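1-acyl-sn-glycerol-3-phosphate acyltransferase (Thermotoga maritima, PDB 5KYM) catalyses the transfer of an acyl chain to lysophosphatidic acid (1-acyl-sn-glycerol 3-phosphate), making phosphatidic acid at the membrane. Local coordinates at residues E143-G148 and L173-K178; E213-K218 and E224-Y229. All coordinates share one frame; numbering follows the deposited sequence.

How the contacts relate
Contact 1 sets the last turn of helix 137-147 against the short helix 174-177, and contact 2 sets the loop after strand 207-211 against the first turns of helix 223-243. Both are apolar and have no hydrogen bond across them, but contact 2 is the more buried, with three of its four touching residues in the interior against two of four in contact 1. Lysines edge contact 1, where contact 2 has a tyrosine ring at its margin. Segment 173-178 joins them: Ile175 faces helix 137-147, while Ala176 and Leu173 pack on Leu226, with Ala176 CB 4.0 Å from Leu226 CD2. Their centres lie about 14 Å apart.

Contact 1 of 2, residues E143-G148 and L173-K178; sequences EKLKNG and LMIAVK
Leu145, on the last turn of helix 137-147, faces Ile175 of the short helix 174-177 with their CA atoms 8.4 Å apart, and the two backbones are bridged by side chains without a hydrogen bond between them. Both residues direct CB toward the other helix. Leu145 does its touching with one branch: Leu145 CD1 reaches the end methyl of the isoleucine, 3.8 Å from Ile175 CD1. Leu145 CD1 also lies 4.1 Å from both CB and CG1 of Ile175, so the methyl rests along the base of that branch as well as against its end. The two side chains cross at about a right angle. Ile175 holds CG1 between its backbone N and carbonyl carbon (chi1 71°), which carries CD1 to the leucine, while CG2 stands beside the backbone N.

Ile79 of strand 79-82 touches both residues, so the pair also packs on the central sheet; Phe151 touches Leu145 and Val153 touches Ile175, both from the edge strand 151-153. Toward the surface the contact thins to Lys146, where the aliphatic Lys146 CE passes 4.4 Å from Lys178 O. The ammonium group of Lys146 turns to its own helix: Lys146 NZ forms a salt bridge with Glu143 OE2 at 3.2 Å, approaching on the syn side and 29° out of the carboxylate plane. Gly148 then closes the helix in a Schellman motif, its positive phi (121°) taking the chain out of the helix.

Within the acyltransferase domain, the contact thus joins two helices through an apolar pair over the sheet. Cohesion between the helices comes from methyl packing, while the exposed charge of Lys146 is probably balanced along helix 137-147 by Glu143.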
loop_
_atom_site.group_PDB
_atom_site.type_symbol
_atom_site.label_atom_id
_atom_site.label_comp_id
_atom_site.label_asym_id
_atom_site.label_seq_id
_atom_site.Cartn_x
_atom_site.Cartn_y
_atom_site.Cartn_z
ATOM N N GLU A 143 -4.620 13.793 -12.292
ATOM C CA GLU A 143 -5.591 13.530 -13.352
ATOM C C GLU A 143 -6.403 12.274 -13.048
ATOM O O GLU A 143 -7.642 12.338 -12.983
ATOM C CB GLU A 143 -4.898 13.513 -14.725
ATOM C CG GLU A 143 -4.390 14.875 -15.277
ATOM C CD GLU A 143 -5.243 16.129 -14.930
ATOM O OE1 GLU A 143 -6.424 16.066 -15.371
ATOM O OE2 GLU A 143 -4.726 17.129 -14.256
ATOM N N LYS A 144 -5.712 11.158 -12.805
ATOM C CA LYS A 144 -6.344 9.948 -12.270
ATOM C C LYS A 144 -7.244 10.169 -11.051
ATOM O O LYS A 144 -8.355 9.631 -11.005
ATOM C CB LYS A 144 -5.299 8.885 -11.917
ATOM C CG LYS A 144 -4.765 8.215 -13.135
ATOM C CD LYS A 144 -3.470 7.430 -12.958
ATOM C CE LYS A 144 -3.153 6.774 -14.301
ATOM N NZ LYS A 144 -1.814 6.140 -14.353
ATOM N N LEU A 145 -6.783 10.963 -10.087
ATOM C CA LEU A 145 -7.610 11.299 -8.931
ATOM C C LEU A 145 -8.913 11.932 -9.327
ATOM O O LEU A 145 -9.967 11.492 -8.841
ATOM C CB LEU A 145 -6.888 12.167 -7.924
ATOM C CG LEU A 145 -6.023 11.304 -6.974
ATOM C CD1 LEU A 145 -4.863 12.133 -6.420
ATOM C CD2 LEU A 145 -6.784 10.648 -5.862
ATOM N N LYS A 146 -8.852 12.908 -10.245
ATOM C CA LYS A 146 -10.057 13.590 -10.754
ATOM C C LYS A 146 -11.018 12.639 -11.453
ATOM O O LYS A 146 -12.224 12.745 -11.303
ATOM C CB LYS A 146 -9.669 14.749 -11.657
ATOM C CG LYS A 146 -8.998 15.895 -10.914
ATOM C CD LYS A 146 -8.046 16.683 -11.837
ATOM C CE LYS A 146 -7.571 18.062 -11.320
ATOM N NZ LYS A 146 -6.679 18.752 -12.322
ATOM N N ASN A 147 -10.510 11.660 -12.166
ATOM C CA ASN A 147 -11.417 10.669 -12.762
ATOM C C ASN A 147 -11.947 9.649 -11.756
ATOM O O ASN A 147 -12.914 8.981 -12.042
ATOM C CB ASN A 147 -10.765 9.964 -13.965
ATOM C CG ASN A 147 -10.227 10.957 -14.993
ATOM O OD1 ASN A 147 -10.791 12.054 -15.195
ATOM N ND2 ASN A 147 -9.109 10.599 -15.621
ATOM N N GLY A 148 -11.325 9.508 -10.596
ATOM C CA GLY A 148 -11.869 8.646 -9.527
ATOM C C GLY A 148 -11.029 7.493 -9.020
ATOM O O GLY A 148 -11.548 6.623 -8.340
ATOM N N LEU A 173 1.957 16.101 0.345
ATOM C CA LEU A 173 0.487 16.153 0.233
ATOM C C LEU A 173 -0.123 17.053 -0.841
ATOM O O LEU A 173 -1.326 17.110 -0.983
ATOM C CB LEU A 173 -0.171 16.418 1.608
ATOM C CG LEU A 173 -0.289 15.008 2.209
ATOM C CD1 LEU A 173 0.687 14.940 3.339
ATOM C CD2 LEU A 173 -1.705 14.642 2.578
ATOM N N MET A 174 0.681 17.651 -1.667
ATOM C CA MET A 174 0.137 18.410 -2.773
ATOM C C MET A 174 -0.897 17.626 -3.587
ATOM O O MET A 174 -1.848 18.252 -4.049
ATOM C CB MET A 174 1.250 18.954 -3.672
ATOM C CG MET A 174 0.787 20.123 -4.536
ATOM S SD MET A 174 0.120 21.547 -3.618
ATOM C CE MET A 174 1.558 22.156 -2.714
ATOM N N ILE A 175 -0.834 16.295 -3.719
ATOM C CA ILE A 175 -1.876 15.687 -4.574
ATOM C C ILE A 175 -3.273 15.793 -3.977
ATOM O O ILE A 175 -4.251 15.838 -4.698
ATOM C CB ILE A 175 -1.615 14.243 -5.044
ATOM C CG1 ILE A 175 -1.745 13.273 -3.934
ATOM C CG2 ILE A 175 -0.244 14.087 -5.669
ATOM C CD1 ILE A 175 -1.659 11.882 -4.470
ATOM N N ALA A 176 -3.350 15.888 -2.659
ATOM C CA ALA A 176 -4.633 16.108 -1.977
ATOM C C ALA A 176 -5.125 17.554 -2.116
ATOM O O ALA A 176 -6.271 17.812 -2.506
ATOM C CB ALA A 176 -4.530 15.727 -0.513
ATOM N N VAL A 177 -4.242 18.495 -1.789
ATOM C CA VAL A 177 -4.521 19.922 -1.933
ATOM C C VAL A 177 -5.080 20.297 -3.271
ATOM O O VAL A 177 -6.070 20.967 -3.315
ATOM C CB VAL A 177 -3.281 20.773 -1.583
ATOM C CG1 VAL A 177 -3.158 21.968 -2.456
ATOM C CG2 VAL A 177 -3.410 21.187 -0.158
ATOM N N LYS A 178 -4.462 19.823 -4.334
ATOM C CA LYS A 178 -4.833 20.191 -5.742
ATOM C C LYS A 178 -5.986 19.393 -6.339
ATOM O O LYS A 178 -6.382 19.672 -7.452
ATOM C CB LYS A 178 -3.611 20.089 -6.705
ATOM C CG LYS A 178 -2.701 21.306 -6.666
ATOM C CD LYS A 178 -1.480 21.151 -7.563
ATOM C CE LYS A 178 -0.594 22.404 -7.521
ATOM N NZ LYS A 178 -1.325 23.703 -7.666
#

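Contact 2 of 2, residues E213-K218 and E224-Y229; sequences EPVDPK and EELRKY
Val215 presents its two methyls to helix 223-243 like a fork, one to Leu226 and the other to Tyr229, residues almost one helical turn apart. Val215 CG1 meets the leucine 3.6 Å from Leu226 CD1, and the two side chains run past each other in opposite directions, flank against flank. Val215 CG2 comes to the tyrosine at the ring's edge, near its plane, 3.6 Å from Tyr229 CE1 and 3.9 Å from Tyr229 CD1. With CG anti to the backbone N (chi1 178°), the tyrosine swings its ring out from the helix alongside the loop.

Leu226 is the bump from the helix side, and its forked end enters the hollow between Val215 and Pro217. While CD1 takes the valine, Leu226 CD2 turns to the proline ring, 4.0 Å from Pro217 CB; the CA atoms of Leu226 and Pro217 are 6.6 Å apart. Phe220 in the connecting loop and Ala176 of helix 174-177 add further apolar surface around the leucine. The segments belong to a strand-to-helix connection: the chain leaves strand 207-211, doubles back and starts helix 223-243, which packs back on the loop that leads into it. Val215 is also tied by backbone hydrogen bonds to Val183, at the start of the neighbouring strand 183-189.

Beyond the valine, Asp216 points away from the helix and forms an Asx turn. Asp216 OD1 accepts the backbone N-H of Lys218 at 2.9 Å from Lys218 N, met from above the carboxylate plane, and this bond spans the bend at Pro217, whose ring sits against the leucine.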
loop_
_atom_site.group_PDB
_atom_site.type_symbol
_atom_site.label_atom_id
_atom_site.label_comp_id
_atom_site.label_asym_id
_atom_site.label_seq_id
_atom_site.Cartn_x
_atom_site.Cartn_y
_atom_site.Cartn_z
ATOM N N GLU A 213 -9.452 8.438 10.879
ATOM C CA GLU A 213 -10.577 9.195 10.275
ATOM C C GLU A 213 -10.130 10.029 9.077
ATOM O O GLU A 213 -9.165 10.834 9.197
ATOM C CB GLU A 213 -11.241 10.145 11.270
ATOM C CG GLU A 213 -12.121 9.510 12.311
ATOM C CD GLU A 213 -12.168 10.446 13.478
ATOM O OE1 GLU A 213 -12.628 11.634 13.378
ATOM O OE2 GLU A 213 -11.621 9.990 14.481
ATOM N N PRO A 214 -10.876 9.909 7.952
ATOM C CA PRO A 214 -10.529 10.660 6.758
ATOM C C PRO A 214 -10.409 12.178 6.990
ATOM O O PRO A 214 -11.180 12.750 7.732
ATOM C CB PRO A 214 -11.671 10.321 5.794
ATOM C CG PRO A 214 -12.714 9.604 6.557
ATOM C CD PRO A 214 -11.992 8.995 7.691
ATOM N N VAL A 215 -9.448 12.782 6.331
ATOM C CA VAL A 215 -9.163 14.229 6.455
ATOM C C VAL A 215 -9.559 14.942 5.153
ATOM O O VAL A 215 -9.324 14.413 4.092
ATOM C CB VAL A 215 -7.665 14.440 6.818
ATOM C CG1 VAL A 215 -7.219 15.849 6.676
ATOM C CG2 VAL A 215 -7.477 14.045 8.237
ATOM N N ASP A 216 -10.181 16.109 5.278
ATOM C CA ASP A 216 -10.617 16.883 4.149
ATOM C C ASP A 216 -9.613 17.997 3.931
ATOM O O ASP A 216 -9.463 18.843 4.799
ATOM C CB ASP A 216 -11.981 17.500 4.428
ATOM C CG ASP A 216 -12.625 18.132 3.177
ATOM O OD1 ASP A 216 -11.918 18.463 2.201
ATOM O OD2 ASP A 216 -13.863 18.259 3.212
ATOM N N PRO A 217 -8.951 18.026 2.788
ATOM C CA PRO A 217 -8.006 19.072 2.530
ATOM C C PRO A 217 -8.617 20.522 2.549
ATOM O O PRO A 217 -7.922 21.523 2.913
ATOM C CB PRO A 217 -7.486 18.739 1.117
ATOM C CG PRO A 217 -7.965 17.401 0.776
ATOM C CD PRO A 217 -9.103 17.116 1.657
ATOM N N LYS A 218 -9.898 20.595 2.137
ATOM C CA LYS A 218 -10.724 21.784 2.191
ATOM C C LYS A 218 -10.545 22.589 3.515
ATOM O O LYS A 218 -10.512 23.801 3.473
ATOM C CB LYS A 218 -12.179 21.346 2.022
ATOM C CG LYS A 218 -13.232 22.417 1.811
ATOM C CD LYS A 218 -14.350 21.964 0.852
ATOM C CE LYS A 218 -13.868 21.950 -0.612
ATOM N NZ LYS A 218 -14.989 21.728 -1.569
ATOM N N GLU A 224 1.163 22.624 3.321
ATOM C CA GLU A 224 2.062 22.478 4.445
ATOM C C GLU A 224 1.359 22.256 5.776
ATOM O O GLU A 224 1.936 21.643 6.643
ATOM C CB GLU A 224 2.968 23.709 4.529
ATOM C CG GLU A 224 4.282 23.509 5.244
ATOM C CD GLU A 224 4.519 24.610 6.251
ATOM O OE1 GLU A 224 5.135 25.631 5.859
ATOM O OE2 GLU A 224 4.011 24.448 7.406
ATOM N N GLU A 225 0.131 22.733 5.931
ATOM C CA GLU A 225 -0.604 22.643 7.196
ATOM C C GLU A 225 -1.321 21.297 7.309
ATOM O O GLU A 225 -1.459 20.729 8.391
ATOM C CB GLU A 225 -1.581 23.808 7.315
ATOM C CG GLU A 225 -2.352 23.881 8.640
ATOM C CD GLU A 225 -3.564 24.821 8.581
ATOM O OE1 GLU A 225 -3.257 25.984 8.249
ATOM O OE2 GLU A 225 -4.763 24.428 8.873
ATOM N N LEU A 226 -1.814 20.825 6.184
ATOM C CA LEU A 226 -2.453 19.500 6.028
ATOM C C LEU A 226 -1.470 18.398 6.293
ATOM O O LEU A 226 -1.774 17.414 6.989
ATOM C CB LEU A 226 -2.991 19.352 4.565
ATOM C CG LEU A 226 -3.440 17.989 4.058
ATOM C CD1 LEU A 226 -4.600 17.419 4.834
ATOM C CD2 LEU A 226 -3.840 18.114 2.612
ATOM N N ARG A 227 -0.285 18.570 5.706
ATOM C CA ARG A 227 0.798 17.598 5.826
ATOM C C ARG A 227 1.187 17.364 7.248
ATOM O O ARG A 227 1.339 16.234 7.675
ATOM C CB ARG A 227 2.015 18.029 5.039
ATOM C CG ARG A 227 3.101 16.979 4.998
ATOM C CD ARG A 227 4.218 17.375 4.059
ATOM N NE ARG A 227 4.965 18.396 4.775
ATOM C CZ ARG A 227 5.187 19.624 4.362
ATOM N NH1 ARG A 227 4.784 20.021 3.167
ATOM N NH2 ARG A 227 5.849 20.462 5.156
ATOM N N LYS A 228 1.312 18.452 7.989
ATOM C CA LYS A 228 1.647 18.387 9.377
ATOM C C LYS A 228 0.583 17.689 10.212
ATOM O O LYS A 228 0.919 17.079 11.224
ATOM C CB LYS A 228 2.014 19.779 9.878
ATOM C CG LYS A 228 3.330 20.286 9.227
ATOM C CD LYS A 228 4.537 19.305 9.180
ATOM C CE LYS A 228 4.932 18.709 10.560
ATOM N NZ LYS A 228 5.744 19.665 11.397
ATOM N N TYR A 229 -0.679 17.746 9.793
ATOM C CA TYR A 229 -1.799 17.225 10.591
ATOM C C TYR A 229 -1.796 15.736 10.452
ATOM O O TYR A 229 -1.879 14.962 11.441
ATOM C CB TYR A 229 -3.137 17.860 10.147
ATOM C CG TYR A 229 -4.356 17.357 10.882
ATOM C CD1 TYR A 229 -5.068 16.288 10.408
ATOM C CD2 TYR A 229 -4.845 17.983 11.996
ATOM C CE1 TYR A 229 -6.158 15.788 11.084
ATOM C CE2 TYR A 229 -5.961 17.524 12.657
ATOM C CZ TYR A 229 -6.608 16.421 12.192
ATOM O OH TYR A 229 -7.742 15.874 12.784
#